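Local coordinates for protein transcriptional regulator (NtrC family) (Aquifex aeolicus, PDB 3DZD) that probably activates transcription by sigma54 RNA polymerase, using an AAA+ ATPase module controlled by a response-regulator receiver domain, at residues I76-H81 / L99-S104; L226-V231 / I264-A269; K241-L246 / E285-R290. One frame throughout, in Å; residues are numbered along the deposited sequence.

Interaction 1 (I76-H81 / L99-S104); sequences IVITGH and LEKPFS
The carbonyl O of K101 takes a hydrogen bond from the imidazole of H81, with ND1 of H81 2.8 Å away. The donor lies in the carbonyl plane, on a lone pair, and the oxygen lies almost in the ring plane, although the N-H...O angle is bent (143°). CG of H81 stands anti to its backbone N (chi1 -165°), which brings the ring alongside the 99-104 segment. E100 covers one face of this ring: its OE2 sits above the plane near the rim, 3.1 Å from H81 ND1 but too poorly angled to bond, and is instead bonded to the backbone N of G82. At the same ring, CD of P102, whose preceding peptide bond is cis, approaches ND1 of H81 obliquely at 3.5 Å. Before this turn the strands run parallel, joined by L99 N to V77 O, T79 N to L99 O and K101 N to T79 O. CG2 of I78 meets CG of K101 at 3.8 Å, the two side chains crossing at about a right angle. Beyond that the lysine bends at chi3 and chi4, and NZ makes a salt bridge to D51. This lysine, its cis-proline and T79, whose OG1 bonds to S83 O, match the signature of CheY-like receivers, whose phosphorylated aspartate probably corresponds to D51. The two strands flank helix 85-93 in a beta-alpha-beta unit; strand 47-51 lies on the other side of 74-79, helix 105-119 packs on I76, L99 and F103, and helix 10-22 covers I78.

Interaction 2 (L226-V231 / I264-A269); sequences LFLDEV and IRVISA
F227 and A269 make a close apolar contact of this strand pair, CE1 of F227 standing 3.5 Å from CB of A269. Anti to its backbone N (chi1 176°), CG of F227 sends the ring forward along the strand toward A269, while CD1 passes CG2 of I267 at 3.9 Å. On the sheet face of L226, V266, L228 and S268, CD1 of L228 touches both CG1 of V266 and OG of S268, and V231 CG1 touches S268 CB. Backbone bonds form the ladder: R265 O, L226 O, I267 O and L228 O accept in turn from L226, I267, L228 and A269. A last bond, V231 N to A269 O at 3.1 Å, continues the pairing past the strand end, whereas E230 N lies close to the same oxygen at a poor angle. The pair forms neighbouring strands of the parallel AAA+ P-loop sheet, order 2-3-4-1-5, and the sequence LFLDE, which runs from strand 225-229 into E230, is consistent with a Walker B motif. D229 fits that reading, its side chain lying about 4 Å from bound ADP. E230 bonds through OE2 to N271 N and through OE1 to T270 OG1, at the end of strand 265-270, with a long, weak ion pair to K324 of the second subunit. The guanidinium of R265 is fixed by the carbonyls of I148, A149 and A153.

Interaction 3 (K241-L246 / E285-R290); sequences KLLRVL and EDLYYR
L243 reaches across to helix 285-291 with both of its methyl groups. From CB the chain runs on with CG anti to the backbone N (chi1 177°), a course that turns the branch point toward the facing helix and splits its two tips between different neighbours. CD1 settles on the backbone of the other helix, 3.9 Å from CA of L287, and also meets CG of R290 at 4.0 Å, where the leucine lies roughly perpendicular to the arginine chain. CD2 points at the carboxylate of D286; its nearest atom is OD2, at a separation short enough for its exact length to be doubtful. That carboxylate has its polar partner in R284, which forms a salt bridge to OD2, while OD1 makes a weak bond to L287 N within its own helix. An alanine in place of L243 would probably open a gap over the backbone of L287 and leave the aliphatic stem of R290 freer to turn. The helices pack with short-segment axes 9.9 Å apart and a 48° angle, within the AAA+ ATPase domain. R284 and R290 occupy positions consistent with the arginine fingers of sigma54 activators, although no other chain of the assembly touches the 285-290 segment, which includes R290, in this inactive form. One turn on from L243, CD1 of L246 meets CD1 of L287 at 3.9 Å and also CB of R290; the leucine and arginine side chains run antiparallel alongside each other. R290 then bends at chi2, bringing NH1 near L246 O without a hydrogen bond; the R290 side chain also touches E247. At the buried end, CD2 of L242 touches CD1 of L287 at 4.3 Å.

Interaction 1 belongs to the receiver domain and lies about 48 Å, centre to centre, from interaction 2, which with interaction 3 sits in the ATPase domain. Interactions 1 and 2 both join parallel strands, but interaction 2 is buried within its sheet, whereas interaction 1 involves an outermost strand and opens into a more exposed, polar turn. Interaction 3 has no hydrogen bond across it and relies on leucines, with charged groups toward its surface. It is layered on interaction 2: L228 CD1 packs on L242 CD2 at 3.7 Å, and V266 CG2 on L246 CD2, so helix 236-248, which follows strand 225-229, packs on the face of the pair that carries L228 and V266.

Interaction 1 (I76-H81 / L99-S104)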
loop_
_atom_site.group_PDB
_atom_site.type_symbol
_atom_site.label_atom_id
_atom_site.label_comp_id
_atom_site.label_asym_id
_atom_site.label_seq_id
_atom_site.Cartn_x
_atom_site.Cartn_y
_atom_site.Cartn_z
ATOM N N ILE A 76 -18.411 -7.543 17.024
ATOM C CA ILE A 76 -18.691 -8.955 17.156
ATOM C C ILE A 76 -19.961 -9.100 17.977
ATOM O O ILE A 76 -20.042 -8.590 19.094
ATOM C CB ILE A 76 -17.563 -9.670 17.903
ATOM C CG1 ILE A 76 -16.219 -9.406 17.212
ATOM C CG2 ILE A 76 -17.866 -11.152 18.008
ATOM C CD1 ILE A 76 -15.013 -9.597 18.126
ATOM N N VAL A 77 -20.963 -9.779 17.433
ATOM C CA VAL A 77 -22.185 -9.976 18.200
ATOM C C VAL A 77 -22.186 -11.317 18.925
ATOM O O VAL A 77 -21.580 -12.286 18.473
ATOM C CB VAL A 77 -23.463 -9.799 17.343
ATOM C CG1 VAL A 77 -23.640 -8.334 16.966
ATOM C CG2 VAL A 77 -23.409 -10.672 16.102
ATOM N N ILE A 78 -22.840 -11.348 20.077
ATOM C CA ILE A 78 -23.024 -12.582 20.821
ATOM C C ILE A 78 -24.492 -12.951 20.739
ATOM O O ILE A 78 -25.350 -12.161 21.121
ATOM C CB ILE A 78 -22.629 -12.416 22.292
ATOM C CG1 ILE A 78 -21.113 -12.264 22.417
ATOM C CG2 ILE A 78 -23.089 -13.607 23.097
ATOM C CD1 ILE A 78 -20.645 -12.055 23.835
ATOM N N THR A 79 -24.781 -14.142 20.226
ATOM C CA THR A 79 -26.165 -14.585 20.101
ATOM C C THR A 79 -26.453 -15.865 20.877
ATOM O O THR A 79 -25.591 -16.739 21.007
ATOM C CB THR A 79 -26.569 -14.798 18.636
ATOM O OG1 THR A 79 -27.990 -14.951 18.562
ATOM C CG2 THR A 79 -25.893 -16.041 18.066
ATOM N N GLY A 80 -27.678 -15.966 21.385
ATOM C CA GLY A 80 -28.112 -17.135 22.125
ATOM C C GLY A 80 -27.971 -18.403 21.308
ATOM O O GLY A 80 -27.820 -18.358 20.087
ATOM N N HIS A 81 -28.019 -19.543 21.986
ATOM C CA HIS A 81 -27.860 -20.820 21.314
ATOM C C HIS A 81 -29.010 -21.078 20.350
ATOM O O HIS A 81 -30.171 -20.851 20.678
ATOM C CB HIS A 81 -27.757 -21.953 22.334
ATOM C CG HIS A 81 -27.245 -23.233 21.756
ATOM N ND1 HIS A 81 -25.938 -23.393 21.347
ATOM C CD2 HIS A 81 -27.862 -24.411 21.511
ATOM C CE1 HIS A 81 -25.773 -24.615 20.876
ATOM N NE2 HIS A 81 -26.925 -25.255 20.964
ATOM N N LEU A 99 -20.582 -14.825 17.609
ATOM C CA LEU A 99 -20.309 -15.999 18.416
ATOM C C LEU A 99 -21.619 -16.558 18.975
ATOM O O LEU A 99 -22.432 -15.818 19.527
ATOM C CB LEU A 99 -19.381 -15.629 19.574
ATOM C CG LEU A 99 -17.926 -15.287 19.256
ATOM C CD1 LEU A 99 -17.328 -14.480 20.386
ATOM C CD2 LEU A 99 -17.122 -16.552 19.007
ATOM N N GLU A 100 -21.825 -17.861 18.827
ATOM C CA GLU A 100 -22.992 -18.515 19.412
ATOM C C GLU A 100 -22.668 -19.054 20.795
ATOM O O GLU A 100 -21.728 -19.826 20.960
ATOM C CB GLU A 100 -23.475 -19.657 18.518
ATOM C CG GLU A 100 -24.574 -20.514 19.144
ATOM C CD GLU A 100 -25.077 -21.607 18.210
ATOM O OE1 GLU A 100 -24.397 -21.907 17.203
ATOM O OE2 GLU A 100 -26.157 -22.165 18.486
ATOM N N LYS A 101 -23.436 -18.630 21.791
ATOM C CA LYS A 101 -23.358 -19.238 23.109
ATOM C C LYS A 101 -23.825 -20.685 22.988
ATOM O O LYS A 101 -24.771 -20.967 22.262
ATOM C CB LYS A 101 -24.235 -18.482 24.107
ATOM C CG LYS A 101 -23.707 -17.117 24.479
ATOM C CD LYS A 101 -24.300 -16.640 25.794
ATOM C CE LYS A 101 -25.586 -15.853 25.598
ATOM N NZ LYS A 101 -25.331 -14.396 25.390
ATOM N N PRO A 102 -23.132 -21.611 23.663
ATOM C CA PRO A 102 -21.933 -21.303 24.437
ATOM C C PRO A 102 -20.703 -21.388 23.543
ATOM O O PRO A 102 -20.732 -22.049 22.500
ATOM C CB PRO A 102 -21.886 -22.432 25.476
ATOM C CG PRO A 102 -23.005 -23.408 25.088
ATOM C CD PRO A 102 -23.439 -23.046 23.707
ATOM N N PHE A 103 -19.631 -20.721 23.948
ATOM C CA PHE A 103 -18.383 -20.785 23.216
ATOM C C PHE A 103 -17.210 -20.802 24.184
ATOM O O PHE A 103 -17.292 -20.272 25.291
ATOM C CB PHE A 103 -18.275 -19.598 22.255
ATOM C CG PHE A 103 -18.449 -18.269 22.918
ATOM C CD1 PHE A 103 -17.400 -17.683 23.610
ATOM C CD2 PHE A 103 -19.664 -17.601 22.852
ATOM C CE1 PHE A 103 -17.564 -16.454 24.226
ATOM C CE2 PHE A 103 -19.833 -16.376 23.461
ATOM C CZ PHE A 103 -18.785 -15.801 24.151
ATOM N N SER A 104 -16.114 -21.415 23.761
ATOM C CA SER A 104 -14.951 -21.572 24.617
ATOM C C SER A 104 -14.095 -20.303 24.665
ATOM O O SER A 104 -14.286 -19.371 23.876
ATOM C CB SER A 104 -14.108 -22.746 24.123
ATOM O OG SER A 104 -13.804 -22.593 22.747
#

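Interaction 2 (L226-V231 / I264-A269)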
loop_
_atom_site.group_PDB
_atom_site.type_symbol
_atom_site.label_atom_id
_atom_site.label_comp_id
_atom_site.label_asym_id
_atom_site.label_seq_id
_atom_site.Cartn_x
_atom_site.Cartn_y
_atom_site.Cartn_z
ATOM N N LEU A 226 -2.665 -5.127 -14.359
ATOM C CA LEU A 226 -1.250 -5.265 -14.656
ATOM C C LEU A 226 -0.913 -4.313 -15.800
ATOM O O LEU A 226 -1.476 -4.439 -16.884
ATOM C CB LEU A 226 -0.951 -6.705 -15.073
ATOM C CG LEU A 226 0.504 -7.057 -15.352
ATOM C CD1 LEU A 226 1.283 -7.131 -14.052
ATOM C CD2 LEU A 226 0.590 -8.372 -16.113
ATOM N N PHE A 227 -0.013 -3.365 -15.540
ATOM C CA PHE A 227 0.450 -2.402 -16.546
ATOM C C PHE A 227 1.821 -2.802 -17.075
ATOM O O PHE A 227 2.813 -2.786 -16.342
ATOM C CB PHE A 227 0.502 -0.983 -15.961
ATOM C CG PHE A 227 1.073 0.067 -16.907
ATOM C CD1 PHE A 227 0.519 0.282 -18.156
ATOM C CD2 PHE A 227 2.150 0.859 -16.521
ATOM C CE1 PHE A 227 1.032 1.246 -19.006
ATOM C CE2 PHE A 227 2.664 1.820 -17.366
ATOM C CZ PHE A 227 2.104 2.017 -18.612
ATOM N N LEU A 228 1.868 -3.169 -18.352
ATOM C CA LEU A 228 3.118 -3.541 -19.004
ATOM C C LEU A 228 3.691 -2.358 -19.769
ATOM O O LEU A 228 3.273 -2.083 -20.898
ATOM C CB LEU A 228 2.873 -4.694 -19.967
ATOM C CG LEU A 228 2.311 -5.972 -19.342
ATOM C CD1 LEU A 228 1.912 -6.949 -20.410
ATOM C CD2 LEU A 228 3.329 -6.598 -18.368
ATOM N N ASP A 229 4.644 -1.657 -19.163
ATOM C CA ASP A 229 5.277 -0.522 -19.823
ATOM C C ASP A 229 6.256 -0.998 -20.895
ATOM O O ASP A 229 7.054 -1.904 -20.667
ATOM C CB ASP A 229 5.981 0.385 -18.809
ATOM C CG ASP A 229 6.044 1.844 -19.265
ATOM O OD1 ASP A 229 5.861 2.109 -20.476
ATOM O OD2 ASP A 229 6.271 2.728 -18.407
ATOM N N GLU A 230 6.181 -0.361 -22.059
ATOM C CA GLU A 230 6.924 -0.755 -23.260
ATOM C C GLU A 230 6.933 -2.247 -23.530
ATOM O O GLU A 230 7.990 -2.873 -23.630
ATOM C CB GLU A 230 8.349 -0.194 -23.284
ATOM C CG GLU A 230 8.971 -0.286 -24.682
ATOM C CD GLU A 230 7.975 0.062 -25.782
ATOM O OE1 GLU A 230 7.782 -0.733 -26.737
ATOM O OE2 GLU A 230 7.371 1.145 -25.671
ATOM N N VAL A 231 5.737 -2.806 -23.674
ATOM C CA VAL A 231 5.575 -4.222 -23.953
ATOM C C VAL A 231 6.364 -4.636 -25.193
ATOM O O VAL A 231 6.712 -5.804 -25.344
ATOM C CB VAL A 231 4.076 -4.605 -24.117
ATOM C CG1 VAL A 231 3.464 -3.919 -25.338
ATOM C CG2 VAL A 231 3.908 -6.128 -24.195
ATOM N N ILE A 264 -6.615 -10.780 -14.134
ATOM C CA ILE A 264 -6.013 -9.471 -14.312
ATOM C C ILE A 264 -6.613 -8.749 -15.496
ATOM O O ILE A 264 -6.956 -9.359 -16.501
ATOM C CB ILE A 264 -4.504 -9.582 -14.548
ATOM C CG1 ILE A 264 -4.223 -10.591 -15.658
ATOM C CG2 ILE A 264 -3.788 -9.996 -13.271
ATOM C CD1 ILE A 264 -2.837 -11.187 -15.594
ATOM N N ARG A 265 -6.755 -7.441 -15.356
ATOM C CA ARG A 265 -7.026 -6.576 -16.490
ATOM C C ARG A 265 -5.676 -6.070 -16.977
ATOM O O ARG A 265 -4.913 -5.478 -16.217
ATOM C CB ARG A 265 -7.920 -5.416 -16.073
ATOM C CG ARG A 265 -8.736 -4.833 -17.196
ATOM C CD ARG A 265 -7.949 -3.787 -17.980
ATOM N NE ARG A 265 -8.763 -3.271 -19.077
ATOM C CZ ARG A 265 -9.751 -2.395 -18.918
ATOM N NH1 ARG A 265 -10.039 -1.934 -17.706
ATOM N NH2 ARG A 265 -10.454 -1.991 -19.967
ATOM N N VAL A 266 -5.376 -6.328 -18.241
ATOM C CA VAL A 266 -4.074 -6.004 -18.796
ATOM C C VAL A 266 -4.077 -4.672 -19.523
ATOM O O VAL A 266 -4.854 -4.462 -20.461
ATOM C CB VAL A 266 -3.614 -7.085 -19.777
ATOM C CG1 VAL A 266 -2.270 -6.704 -20.384
ATOM C CG2 VAL A 266 -3.540 -8.429 -19.068
ATOM N N ILE A 267 -3.208 -3.770 -19.083
ATOM C CA ILE A 267 -3.002 -2.514 -19.792
ATOM C C ILE A 267 -1.555 -2.453 -20.249
ATOM O O ILE A 267 -0.639 -2.713 -19.462
ATOM C CB ILE A 267 -3.320 -1.277 -18.924
ATOM C CG1 ILE A 267 -4.760 -1.351 -18.403
ATOM C CG2 ILE A 267 -3.089 -0.002 -19.726
ATOM C CD1 ILE A 267 -5.182 -0.148 -17.577
ATOM N N SER A 268 -1.357 -2.114 -21.518
ATOM C CA SER A 268 -0.029 -2.085 -22.101
ATOM C C SER A 268 0.257 -0.730 -22.685
ATOM O O SER A 268 -0.657 0.016 -23.018
ATOM C CB SER A 268 0.072 -3.121 -23.213
ATOM O OG SER A 268 -0.176 -4.404 -22.695
ATOM N N ALA A 269 1.535 -0.425 -22.828
ATOM C CA ALA A 269 1.955 0.859 -23.355
ATOM C C ALA A 269 3.143 0.644 -24.269
ATOM O O ALA A 269 3.965 -0.237 -24.016
ATOM C CB ALA A 269 2.319 1.783 -22.234
#

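Interaction 3 (K241-L246 / E285-R290)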
loop_
_atom_site.group_PDB
_atom_site.type_symbol
_atom_site.label_atom_id
_atom_site.label_comp_id
_atom_site.label_asym_id
_atom_site.label_seq_id
_atom_site.Cartn_x
_atom_site.Cartn_y
_atom_site.Cartn_z
ATOM N N LYS A 241 5.009 -16.787 -23.892
ATOM C CA LYS A 241 4.532 -17.184 -22.573
ATOM C C LYS A 241 3.368 -16.318 -22.094
ATOM O O LYS A 241 2.363 -16.830 -21.613
ATOM C CB LYS A 241 5.683 -17.133 -21.567
ATOM C CG LYS A 241 6.755 -18.187 -21.822
ATOM C CD LYS A 241 7.884 -18.086 -20.809
ATOM C CE LYS A 241 7.358 -18.195 -19.384
ATOM N NZ LYS A 241 6.520 -19.416 -19.207
ATOM N N LEU A 242 3.524 -15.003 -22.221
ATOM C CA LEU A 242 2.485 -14.053 -21.855
ATOM C C LEU A 242 1.205 -14.364 -22.624
ATOM O O LEU A 242 0.108 -14.334 -22.069
ATOM C CB LEU A 242 2.956 -12.630 -22.159
ATOM C CG LEU A 242 2.018 -11.461 -21.844
ATOM C CD1 LEU A 242 1.657 -11.439 -20.367
ATOM C CD2 LEU A 242 2.648 -10.120 -22.258
ATOM N N LEU A 243 1.355 -14.672 -23.908
ATOM C CA LEU A 243 0.221 -15.013 -24.746
ATOM C C LEU A 243 -0.548 -16.192 -24.144
ATOM O O LEU A 243 -1.770 -16.141 -23.981
ATOM C CB LEU A 243 0.688 -15.360 -26.160
ATOM C CG LEU A 243 -0.443 -15.798 -27.088
ATOM C CD1 LEU A 243 -1.433 -14.653 -27.311
ATOM C CD2 LEU A 243 0.108 -16.304 -28.401
ATOM N N ARG A 244 0.183 -17.249 -23.808
ATOM C CA ARG A 244 -0.419 -18.455 -23.260
ATOM C C ARG A 244 -1.182 -18.181 -21.964
ATOM O O ARG A 244 -2.170 -18.857 -21.659
ATOM C CB ARG A 244 0.644 -19.535 -23.048
ATOM C CG ARG A 244 0.080 -20.847 -22.549
ATOM C CD ARG A 244 0.983 -22.009 -22.927
ATOM N NE ARG A 244 0.444 -23.294 -22.488
ATOM C CZ ARG A 244 -0.671 -23.840 -22.967
ATOM N NH1 ARG A 244 -1.382 -23.205 -23.894
ATOM N NH2 ARG A 244 -1.081 -25.017 -22.510
ATOM N N VAL A 245 -0.720 -17.187 -21.208
ATOM C CA VAL A 245 -1.412 -16.753 -19.994
ATOM C C VAL A 245 -2.722 -16.039 -20.331
ATOM O O VAL A 245 -3.760 -16.309 -19.729
ATOM C CB VAL A 245 -0.517 -15.847 -19.122
ATOM C CG1 VAL A 245 -1.346 -15.091 -18.093
ATOM C CG2 VAL A 245 0.575 -16.679 -18.440
ATOM N N LEU A 246 -2.677 -15.138 -21.305
ATOM C CA LEU A 246 -3.884 -14.457 -21.744
ATOM C C LEU A 246 -4.918 -15.459 -22.228
ATOM O O LEU A 246 -6.114 -15.264 -22.032
ATOM C CB LEU A 246 -3.568 -13.464 -22.858
ATOM C CG LEU A 246 -2.570 -12.365 -22.503
ATOM C CD1 LEU A 246 -2.498 -11.349 -23.622
ATOM C CD2 LEU A 246 -2.976 -11.698 -21.203
ATOM N N GLU A 285 1.867 -11.431 -33.609
ATOM C CA GLU A 285 0.678 -10.824 -34.179
ATOM C C GLU A 285 -0.560 -11.136 -33.338
ATOM O O GLU A 285 -1.415 -10.271 -33.128
ATOM C CB GLU A 285 0.490 -11.324 -35.613
ATOM C CG GLU A 285 -0.623 -10.657 -36.389
ATOM C CD GLU A 285 -0.868 -11.325 -37.732
ATOM O OE1 GLU A 285 -0.109 -12.253 -38.086
ATOM O OE2 GLU A 285 -1.819 -10.924 -38.434
ATOM N N ASP A 286 -0.656 -12.376 -32.868
ATOM C CA ASP A 286 -1.821 -12.810 -32.109
ATOM C C ASP A 286 -1.855 -12.133 -30.745
ATOM O O ASP A 286 -2.921 -11.837 -30.222
ATOM C CB ASP A 286 -1.852 -14.338 -31.969
ATOM C CG ASP A 286 -0.534 -14.921 -31.449
ATOM O OD1 ASP A 286 0.389 -14.153 -31.099
ATOM O OD2 ASP A 286 -0.423 -16.166 -31.394
ATOM N N LEU A 287 -0.675 -11.880 -30.189
ATOM C CA LEU A 287 -0.545 -11.233 -28.897
ATOM C C LEU A 287 -0.935 -9.772 -29.014
ATOM O O LEU A 287 -1.528 -9.198 -28.103
ATOM C CB LEU A 287 0.899 -11.336 -28.400
ATOM C CG LEU A 287 1.265 -10.431 -27.225
ATOM C CD1 LEU A 287 0.577 -10.913 -25.966
ATOM C CD2 LEU A 287 2.766 -10.382 -27.021
ATOM N N TYR A 288 -0.577 -9.165 -30.140
ATOM C CA TYR A 288 -0.873 -7.767 -30.369
ATOM C C TYR A 288 -2.374 -7.552 -30.335
ATOM O O TYR A 288 -2.872 -6.709 -29.591
ATOM C CB TYR A 288 -0.317 -7.301 -31.714
ATOM C CG TYR A 288 -0.867 -5.969 -32.159
ATOM C CD1 TYR A 288 -0.412 -4.787 -31.602
ATOM C CD2 TYR A 288 -1.850 -5.895 -33.132
ATOM C CE1 TYR A 288 -0.911 -3.565 -32.009
ATOM C CE2 TYR A 288 -2.360 -4.674 -33.546
ATOM C CZ TYR A 288 -1.889 -3.515 -32.979
ATOM O OH TYR A 288 -2.400 -2.297 -33.383
ATOM N N TYR A 289 -3.099 -8.322 -31.139
ATOM C CA TYR A 289 -4.552 -8.196 -31.175
ATOM C C TYR A 289 -5.203 -8.540 -29.832
ATOM O O TYR A 289 -6.239 -7.980 -29.487
ATOM C CB TYR A 289 -5.148 -8.991 -32.343
ATOM C CG TYR A 289 -4.771 -8.374 -33.674
ATOM C CD1 TYR A 289 -5.238 -7.115 -34.030
ATOM C CD2 TYR A 289 -3.917 -9.026 -34.556
ATOM C CE1 TYR A 289 -4.884 -6.528 -35.231
ATOM C CE2 TYR A 289 -3.557 -8.444 -35.768
ATOM C CZ TYR A 289 -4.048 -7.195 -36.099
ATOM O OH TYR A 289 -3.704 -6.603 -37.297
ATOM N N ARG A 290 -4.582 -9.432 -29.067
ATOM C CA ARG A 290 -5.061 -9.738 -27.726
ATOM C C ARG A 290 -4.968 -8.511 -26.823
ATOM O O ARG A 290 -5.870 -8.263 -26.023
ATOM C CB ARG A 290 -4.251 -10.873 -27.104
ATOM C CG ARG A 290 -4.612 -12.246 -27.614
ATOM C CD ARG A 290 -5.447 -13.007 -26.611
ATOM N NE ARG A 290 -5.951 -14.259 -27.165
ATOM C CZ ARG A 290 -6.887 -14.999 -26.581
ATOM N NH1 ARG A 290 -7.415 -14.609 -25.425
ATOM N NH2 ARG A 290 -7.296 -16.120 -27.156
#